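Local coordinates for regulatory protein ASNC (Escherichia coli, PDB 2CG4), which activates transcription of asnA, regulates its own gene and represses gidA expression after transcription, as a DNA-binding member of the Lrp/AsnC family, at the interface of chains A and B. Sequence-based numbering; all coordinates share one arbitrary frame. Chains: chain A/B, Regulatory protein ASNC.

The interface of chains A and B. Residues chain A 17-18, 20-21, 54-55; chain B 55-57.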
ATOM      1  N   LEU A  17      15.709  42.293  -0.164  1.00 44.51           N
ATOM      2  CA  LEU A  17      16.533  41.860   0.973  1.00 44.39           C
ATOM      3  C   LEU A  17      16.556  40.342   1.102  1.00 45.37           C
ATOM      4  O   LEU A  17      17.285  39.777   1.932  1.00 44.99           O
ATOM      5  CB  LEU A  17      16.033  42.466   2.292  1.00 44.13           C
ATOM      6  CG  LEU A  17      16.074  43.983   2.511  1.00 43.59           C
ATOM      7  CD1 LEU A  17      15.391  44.334   3.823  1.00 42.44           C
ATOM      8  CD2 LEU A  17      17.505  44.520   2.488  1.00 40.66           C
ATOM      9  N   MET A  18      15.740  39.679   0.292  1.00 45.37           N
ATOM     10  CA  MET A  18      15.713  38.233   0.295  1.00 46.18           C
ATOM     11  C   MET A  18      16.808  37.699  -0.617  1.00 46.59           C
ATOM     12  O   MET A  18      17.328  36.607  -0.397  1.00 45.88           O
ATOM     13  CB  MET A  18      14.326  37.713  -0.101  1.00 45.55           C
ATOM     14  CG  MET A  18      13.451  37.373   1.100  1.00 43.87           C
ATOM     15  SD  MET A  18      11.751  36.911   0.703  1.00 47.94           S
ATOM     16  CE  MET A  18      11.799  36.903  -1.097  1.00 49.92           C
ATOM     17  N   ASN A  20      19.608  39.726  -1.226  1.00 50.70           N
ATOM     18  CA  ASN A  20      20.820  40.203  -0.564  1.00 51.18           C
ATOM     19  C   ASN A  20      20.472  41.053   0.655  1.00 51.78           C
ATOM     20  O   ASN A  20      19.896  42.135   0.525  1.00 51.94           O
ATOM     21  CB  ASN A  20      21.692  41.000  -1.549  1.00 51.51           C
ATOM     22  CG  ASN A  20      23.095  41.302  -1.006  1.00 50.87           C
ATOM     23  OD1 ASN A  20      23.360  41.212   0.196  1.00 48.90           O
ATOM     24  ND2 ASN A  20      23.995  41.673  -1.902  1.00 49.50           N
ATOM     25  N   ALA A  21      20.824  40.552   1.835  1.00 52.18           N
ATOM     26  CA  ALA A  21      20.538  41.238   3.088  1.00 53.34           C
ATOM     27  C   ALA A  21      21.244  42.589   3.177  1.00 54.95           C
ATOM     28  O   ALA A  21      20.870  43.438   3.986  1.00 55.49           O
ATOM     29  CB  ALA A  21      20.924  40.360   4.270  1.00 52.40           C
ATOM     30  N   GLY A  54      15.133  37.171  10.553  1.00 41.83           N
ATOM     31  CA  GLY A  54      16.569  37.327  10.742  1.00 41.46           C
ATOM     32  C   GLY A  54      17.282  37.600   9.432  1.00 41.05           C
ATOM     33  O   GLY A  54      16.722  37.396   8.355  1.00 39.86           O
ATOM     34  N   ALA A  55      18.518  38.079   9.531  1.00 41.10           N
ATOM     35  CA  ALA A  55      19.453  38.053   8.410  1.00 41.41           C
ATOM     36  C   ALA A  55      20.561  37.061   8.708  1.00 40.56           C
ATOM     37  O   ALA A  55      21.156  37.094   9.782  1.00 40.74           O
ATOM     38  CB  ALA A  55      20.033  39.437   8.154  1.00 41.39           C
TER
ATOM     39  N   ALA B  55      24.087  36.016   1.710  1.00 41.26           N
ATOM     40  CA  ALA B  55      23.523  36.551   2.940  1.00 41.35           C
ATOM     41  C   ALA B  55      22.167  37.120   2.606  1.00 40.57           C
ATOM     42  O   ALA B  55      22.062  38.037   1.801  1.00 41.20           O
ATOM     43  CB  ALA B  55      24.421  37.627   3.532  1.00 40.98           C
ATOM     44  N   ARG B  56      21.133  36.551   3.216  1.00 40.28           N
ATOM     45  CA  ARG B  56      19.755  36.918   2.931  1.00 39.47           C
ATOM     46  C   ARG B  56      18.957  37.016   4.228  1.00 38.59           C
ATOM     47  O   ARG B  56      19.313  36.384   5.223  1.00 37.50           O
ATOM     48  CB  ARG B  56      19.126  35.885   2.004  1.00 39.67           C
ATOM     49  CG  ARG B  56      20.018  35.491   0.839  1.00 41.93           C
ATOM     50  CD  ARG B  56      19.370  34.426  -0.022  1.00 45.22           C
ATOM     51  NE  ARG B  56      20.075  34.248  -1.286  1.00 49.21           N
ATOM     52  CZ  ARG B  56      21.140  33.468  -1.444  1.00 49.31           C
ATOM     53  NH1 ARG B  56      21.625  32.792  -0.410  1.00 50.64           N
ATOM     54  NH2 ARG B  56      21.717  33.365  -2.633  1.00 45.99           N
ATOM     55  N   ILE B  57      17.892  37.818   4.222  1.00 37.87           N
ATOM     56  CA  ILE B  57      16.938  37.790   5.323  1.00 36.83           C
ATOM     57  C   ILE B  57      16.071  36.554   5.190  1.00 37.04           C
ATOM     58  O   ILE B  57      15.698  36.154   4.079  1.00 36.93           O
ATOM     59  CB  ILE B  57      16.034  39.060   5.410  1.00 36.56           C
ATOM     60  CG1 ILE B  57      14.951  39.042   4.330  1.00 38.32           C
ATOM     61  CG2 ILE B  57      16.863  40.347   5.346  1.00 35.37           C
ATOM     62  CD1 ILE B  57      13.578  39.418   4.842  1.00 39.93           C
TER
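B:Ile57 and A:Leu17 meet through their backbones, the amide N of B:Ile57 donating 3.1 Å to the carbonyl O of A:Leu17, while the amide N of A:Ala21 donates 2.8 Å to the O of B:Ala55. Both bonds are nearly straight at the hydrogen (175°), although the A:Ala21 donor is tilted 34° from the B:Ala55 carbonyl plane. One edge of strand 52-59 of chain B is thereby tied to the C-terminal end of helix 8-19 and the loop that follows it in chain A. On its other side the strand meets its own counterpart: A:Ala55 and B:Ile57 form an antiparallel bridge, their CA atoms 4.0 Å apart. The B strand thus lies between the A strand and the helix end, joining the DNA-binding part of chain A, which carries the helix-turn-helix, to its two-fold partner. B:Ile57 has 61 Å² of its own surface buried by chain A, more than any other residue of this patch. A chi1 of 75° wedges its CG1 between N and C and leaves CG2 anti to the carbonyl carbon, which turns both branches to the helix end: CG2 lies 3.8 Å from CB of A:Leu17, and CG1 lies 3.9 Å from CG of A:Met18, the side chains of A:Met18 and B:Ile57 crossing at a slant. The methyl CB of A:Ala21 rests 3.9 Å from CA of B:Arg56. From there the B:Arg56 side chain, extended from CG to NE, runs past the backbone carbonyl of A:Met18, which lies at the edge of the guanidinium and in its plane, with A:Met18 O 3.7 Å from B:Arg56 NE.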